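Local structure of probable succinyl-CoA:3-ketoacid coenzyme A transferase subunit B (Bacillus subtilis, 3CDK) at residues 169-174 against 181-186; 179-182 against 187-190. The protein probably catalyses the transfer of coenzyme A from succinyl-CoA to a 3-oxo acid, giving a 3-oxoacyl-CoA and succinate, as one subunit of the transferase. All blocks are in the same frame, centred on the assembly; numbering follows the deposited sequence.

Contact 1: 169-174 against 181-186; sequences KVVHRL and FDFVNG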
loop_
_atom_site.group_PDB
_atom_site.type_symbol
_atom_site.label_atom_id
_atom_site.label_comp_id
_atom_site.label_asym_id
_atom_site.label_seq_id
_atom_site.Cartn_x
_atom_site.Cartn_y
_atom_site.Cartn_z
ATOM N N LYS B 169 -14.816 -18.195 14.677
ATOM C CA LYS B 169 -15.457 -18.913 13.569
ATOM C C LYS B 169 -14.617 -18.886 12.281
ATOM O O LYS B 169 -15.125 -18.512 11.226
ATOM C CB LYS B 169 -16.828 -18.312 13.258
ATOM C CG LYS B 169 -17.947 -18.748 14.193
ATOM C CD LYS B 169 -19.295 -18.149 13.798
ATOM C CE LYS B 169 -20.081 -17.855 15.069
ATOM N NZ LYS B 169 -21.337 -17.066 14.857
ATOM N N VAL B 170 -13.354 -19.303 12.364
ATOM C CA VAL B 170 -12.437 -19.163 11.235
ATOM C C VAL B 170 -12.010 -20.497 10.574
ATOM O O VAL B 170 -11.691 -20.540 9.396
ATOM C CB VAL B 170 -11.219 -18.287 11.626
ATOM C CG1 VAL B 170 -11.680 -16.830 11.907
ATOM C CG2 VAL B 170 -10.529 -18.848 12.854
ATOM N N VAL B 171 -12.072 -21.587 11.327
ATOM C CA VAL B 171 -11.494 -22.850 10.910
ATOM C C VAL B 171 -12.440 -23.523 9.961
ATOM O O VAL B 171 -13.597 -23.705 10.301
ATOM C CB VAL B 171 -11.223 -23.739 12.150
ATOM C CG1 VAL B 171 -10.685 -25.097 11.782
ATOM C CG2 VAL B 171 -10.226 -22.998 13.072
ATOM N N HIS B 172 -11.961 -23.855 8.758
ATOM C CA HIS B 172 -12.763 -24.631 7.817
ATOM C C HIS B 172 -12.598 -26.129 8.052
ATOM O O HIS B 172 -13.565 -26.892 7.960
ATOM C CB HIS B 172 -12.427 -24.300 6.360
ATOM C CG HIS B 172 -12.677 -22.869 5.986
ATOM N ND1 HIS B 172 -11.663 -21.937 5.877
ATOM C CD2 HIS B 172 -13.825 -22.204 5.717
ATOM C CE1 HIS B 172 -12.176 -20.763 5.548
ATOM N NE2 HIS B 172 -13.484 -20.898 5.445
ATOM N N ARG B 173 -11.379 -26.559 8.365
ATOM C CA ARG B 173 -11.113 -27.970 8.564
ATOM C C ARG B 173 -10.125 -28.140 9.698
ATOM O O ARG B 173 -9.125 -27.431 9.738
ATOM C CB ARG B 173 -10.559 -28.590 7.271
ATOM C CG ARG B 173 -10.007 -29.978 7.449
ATOM C CD ARG B 173 -9.974 -30.771 6.162
ATOM N NE ARG B 173 -11.311 -31.128 5.681
ATOM C CZ ARG B 173 -11.562 -31.640 4.481
ATOM N NH1 ARG B 173 -10.574 -31.848 3.633
ATOM N NH2 ARG B 173 -12.797 -31.930 4.130
ATOM N N LEU B 174 -10.391 -29.075 10.614
ATOM C CA LEU B 174 -9.432 -29.391 11.664
ATOM C C LEU B 174 -8.889 -30.789 11.449
ATOM O O LEU B 174 -9.673 -31.745 11.306
ATOM C CB LEU B 174 -10.085 -29.294 13.045
ATOM C CG LEU B 174 -9.369 -29.958 14.236
ATOM C CD1 LEU B 174 -7.976 -29.366 14.529
ATOM C CD2 LEU B 174 -10.235 -29.885 15.490
ATOM N N PHE B 181 -12.154 -32.903 11.050
ATOM C CA PHE B 181 -13.413 -32.194 11.281
ATOM C C PHE B 181 -13.608 -31.093 10.278
ATOM O O PHE B 181 -12.672 -30.369 9.988
ATOM C CB PHE B 181 -13.435 -31.540 12.663
ATOM C CG PHE B 181 -13.535 -32.516 13.802
ATOM C CD1 PHE B 181 -14.773 -33.048 14.175
ATOM C CD2 PHE B 181 -12.393 -32.896 14.510
ATOM C CE1 PHE B 181 -14.870 -33.937 15.236
ATOM C CE2 PHE B 181 -12.476 -33.786 15.561
ATOM C CZ PHE B 181 -13.716 -34.305 15.932
ATOM N N ASP B 182 -14.832 -30.949 9.777
ATOM C CA ASP B 182 -15.219 -29.848 8.879
ATOM C C ASP B 182 -16.140 -28.908 9.646
ATOM O O ASP B 182 -16.866 -29.344 10.547
ATOM C CB ASP B 182 -15.962 -30.369 7.641
ATOM C CG ASP B 182 -15.040 -31.033 6.597
ATOM O OD1 ASP B 182 -13.804 -31.109 6.794
ATOM O OD2 ASP B 182 -15.575 -31.465 5.541
ATOM N N PHE B 183 -16.111 -27.621 9.304
ATOM C CA PHE B 183 -17.068 -26.668 9.853
ATOM C C PHE B 183 -17.890 -26.046 8.725
ATOM O O PHE B 183 -17.334 -25.564 7.746
ATOM C CB PHE B 183 -16.367 -25.578 10.669
ATOM C CG PHE B 183 -15.537 -26.102 11.819
ATOM C CD1 PHE B 183 -14.224 -26.573 11.608
ATOM C CD2 PHE B 183 -16.039 -26.101 13.107
ATOM C CE1 PHE B 183 -13.461 -27.058 12.651
ATOM C CE2 PHE B 183 -15.259 -26.574 14.170
ATOM C CZ PHE B 183 -13.971 -27.050 13.934
ATOM N N VAL B 184 -19.211 -26.083 8.847
ATOM C CA VAL B 184 -20.067 -25.400 7.876
ATOM C C VAL B 184 -21.113 -24.568 8.599
ATOM O O VAL B 184 -22.132 -25.088 9.098
ATOM C CB VAL B 184 -20.766 -26.346 6.873
ATOM C CG1 VAL B 184 -20.479 -25.865 5.455
ATOM C CG2 VAL B 184 -20.332 -27.822 7.072
ATOM N N ASN B 185 -20.826 -23.274 8.657
ATOM C CA ASN B 185 -21.650 -22.281 9.345
ATOM C C ASN B 185 -21.909 -22.611 10.820
ATOM O O ASN B 185 -23.048 -22.764 11.239
ATOM C CB ASN B 185 -22.976 -22.032 8.585
ATOM C CG ASN B 185 -23.220 -20.555 8.330
ATOM O OD1 ASN B 185 -22.582 -19.946 7.458
ATOM N ND2 ASN B 185 -24.128 -19.962 9.103
ATOM N N GLY B 186 -20.837 -22.721 11.594
ATOM C CA GLY B 186 -20.943 -22.872 13.035
ATOM C C GLY B 186 -20.915 -24.307 13.499
ATOM O O GLY B 186 -20.510 -24.585 14.612
#

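Contact 2: 179-182 against 187-190; sequences AVFD and RMTL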
loop_
_atom_site.group_PDB
_atom_site.type_symbol
_atom_site.label_atom_id
_atom_site.label_comp_id
_atom_site.label_asym_id
_atom_site.label_seq_id
_atom_site.Cartn_x
_atom_site.Cartn_y
_atom_site.Cartn_z
ATOM N N ALA B 179 -8.538 -37.423 14.185
ATOM C CA ALA B 179 -9.729 -37.150 13.397
ATOM C C ALA B 179 -9.585 -36.015 12.433
ATOM O O ALA B 179 -8.658 -35.202 12.535
ATOM C CB ALA B 179 -10.903 -36.889 14.311
ATOM N N VAL B 180 -10.514 -35.962 11.488
ATOM C CA VAL B 180 -10.671 -34.784 10.672
ATOM C C VAL B 180 -12.080 -34.226 10.886
ATOM O O VAL B 180 -13.067 -34.999 10.908
ATOM C CB VAL B 180 -10.450 -35.087 9.197
ATOM C CG1 VAL B 180 -10.339 -33.765 8.396
ATOM C CG2 VAL B 180 -9.217 -35.945 9.020
ATOM N N PHE B 181 -12.154 -32.903 11.050
ATOM C CA PHE B 181 -13.413 -32.194 11.281
ATOM C C PHE B 181 -13.608 -31.093 10.278
ATOM O O PHE B 181 -12.672 -30.369 9.988
ATOM C CB PHE B 181 -13.435 -31.540 12.663
ATOM C CG PHE B 181 -13.535 -32.516 13.802
ATOM C CD1 PHE B 181 -14.773 -33.048 14.175
ATOM C CD2 PHE B 181 -12.393 -32.896 14.510
ATOM C CE1 PHE B 181 -14.870 -33.937 15.236
ATOM C CE2 PHE B 181 -12.476 -33.786 15.561
ATOM C CZ PHE B 181 -13.716 -34.305 15.932
ATOM N N ASP B 182 -14.832 -30.949 9.777
ATOM C CA ASP B 182 -15.219 -29.848 8.879
ATOM C C ASP B 182 -16.140 -28.908 9.646
ATOM O O ASP B 182 -16.866 -29.344 10.547
ATOM C CB ASP B 182 -15.962 -30.369 7.641
ATOM C CG ASP B 182 -15.040 -31.033 6.597
ATOM O OD1 ASP B 182 -13.804 -31.109 6.794
ATOM O OD2 ASP B 182 -15.575 -31.465 5.541
ATOM N N ARG B 187 -21.352 -25.228 12.657
ATOM C CA ARG B 187 -21.514 -26.608 13.100
ATOM C C ARG B 187 -20.245 -27.403 12.813
ATOM O O ARG B 187 -19.603 -27.211 11.785
ATOM C CB ARG B 187 -22.752 -27.253 12.442
ATOM C CG ARG B 187 -22.521 -27.802 11.006
ATOM C CD ARG B 187 -23.776 -27.808 10.113
ATOM N NE ARG B 187 -24.860 -28.696 10.577
ATOM C CZ ARG B 187 -24.932 -30.021 10.375
ATOM N NH1 ARG B 187 -23.956 -30.673 9.739
ATOM N NH2 ARG B 187 -25.987 -30.708 10.829
ATOM N N MET B 188 -19.880 -28.282 13.730
ATOM C CA MET B 188 -18.748 -29.157 13.523
ATOM C C MET B 188 -19.256 -30.555 13.166
ATOM O O MET B 188 -20.270 -31.037 13.701
ATOM C CB MET B 188 -17.873 -29.187 14.773
ATOM C CG MET B 188 -16.574 -29.948 14.631
ATOM S SD MET B 188 -15.508 -29.913 16.097
ATOM C CE MET B 188 -16.524 -30.683 17.333
ATOM N N THR B 189 -18.539 -31.208 12.256
ATOM C CA THR B 189 -18.936 -32.497 11.746
ATOM C C THR B 189 -17.712 -33.367 11.624
ATOM O O THR B 189 -16.715 -32.977 11.031
ATOM C CB THR B 189 -19.583 -32.339 10.380
ATOM O OG1 THR B 189 -20.778 -31.559 10.516
ATOM C CG2 THR B 189 -19.915 -33.685 9.774
ATOM N N LEU B 190 -17.781 -34.550 12.208
ATOM C CA LEU B 190 -16.663 -35.444 12.130
ATOM C C LEU B 190 -16.715 -36.090 10.778
ATOM O O LEU B 190 -17.731 -36.656 10.382
ATOM C CB LEU B 190 -16.721 -36.457 13.254
ATOM C CG LEU B 190 -15.822 -37.682 13.173
ATOM C CD1 LEU B 190 -14.354 -37.308 13.071
ATOM C CD2 LEU B 190 -16.096 -38.500 14.403
#

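Contact 1: 169-174 against 181-186
Arg173 and Asp182 lie side by side across an antiparallel strand pair, their side chains pointing the same way and their charged planes only 15° apart. The guanidinium comes side-on. Arg173 NE gives its hydrogen to Asp182 OD1 at 2.7 Å. Arg173 NH2 reaches Asp182 OD2 at 3.2 Å while also donating to OD1. Both carboxylate oxygens are met on their syn side, and OD1, gripped by two nitrogens, lies almost in the guanidinium plane. The arginine chain starts with CG anti to the backbone N (chi1 169°) and bends at chi3 (-69°), which turns the NE edge to the acid.

These two residues form a non-hydrogen-bonded pair. Leu174 and Phe181, next along, form a hydrogen-bonded one: Leu174 N donates to Phe181 O and Phe181 N to Leu174 O, both 2.7 Å. On their face of the sheet, Leu174 CD2 runs alongside Phe181 CD2 at 3.8 Å. Beyond the paired residues, Phe183 N donates to His172 O (3.0 Å). The Phe183 ring crosses Val171 at a slant, with Phe183 CE1 at 3.5 Å from Val171 CG1, and has Leu174 CB near its edge.

Arg173 NH1 also bridges to Glu18, so the arginine serves two acids while Arg14 and Arg141 stand close. Opposite charges on one face and apolar groups on the other give this strand pair an amphipathic character, and the two-nitrogen grip probably holds the carboxylate against rotation and keeps Asp182 ionised.

Contact 2: 179-182 against 187-190
A beta hairpin brings strand 179-184 back against strand 187-193, and the four-residue segments 179-182 and 187-190 run antiparallel at 146°, their axes 4.8 Å apart at closest approach. Asp182 and Thr189 are the hydrogen-bonded pair: Asp182 N donates to Thr189 O and Thr189 N to Asp182 O, each at 3.0 Å. Phe181 and Leu190 follow as a non-hydrogen-bonded pair, with a CA-H...O contact from Phe181 CA to Thr189 O.

The Phe181 ring is held between two side chains of the opposing strand. Met188 SD sits 4.2 Å from the ring centroid and 27° off its normal, a Met-aromatic contact over one face, while Met188 CG approaches Phe181 CD1 at 3.6 Å. Met188 reaches the ring through an extended chain, chi1 (-174°) and an equally anti chi2 carrying SD over the face; the later bend at chi3 only turns the CE methyl. Over the opposite face comes Leu190 CD1, displaced toward the rim, and Leu190 CB touches Phe181 CE1 at 3.7 Å. Leu190 CD1 also meets Ala179 CB, at 3.7 Å. A serine at Phe181 would probably leave Met188 SD without its aromatic partner and open a gap between the methionine and Leu190.

Val202 of helix 199-204 touches both Phe181 and Leu190, Phe210 meets the Phe181 ring, and backbone bonds from Met188 and Leu190 to Ala211 join strand 211-212 to the hairpin's far side.

Contacts 1 and 2 are successive antiparallel pairings in one mixed sheet, with centres about 7 Å apart. Strand 179-184 is common to both: strand 173-175 flanks it in contact 1 and strand 187-193 in contact 2, so the chain runs through the three strands as a meander of two consecutive hairpins. Phe181 and Asp182 belong to both contacts. Packing also passes directly between them, with Phe183 CE2 3.7 Å from Met188 CG and Arg173 CD 3.8 Å from Val180 CG1. Strand 141-145 pairs in parallel with 173-175, tying the meander to the rest of the sheet, away from the predicted active-site residue Glu50.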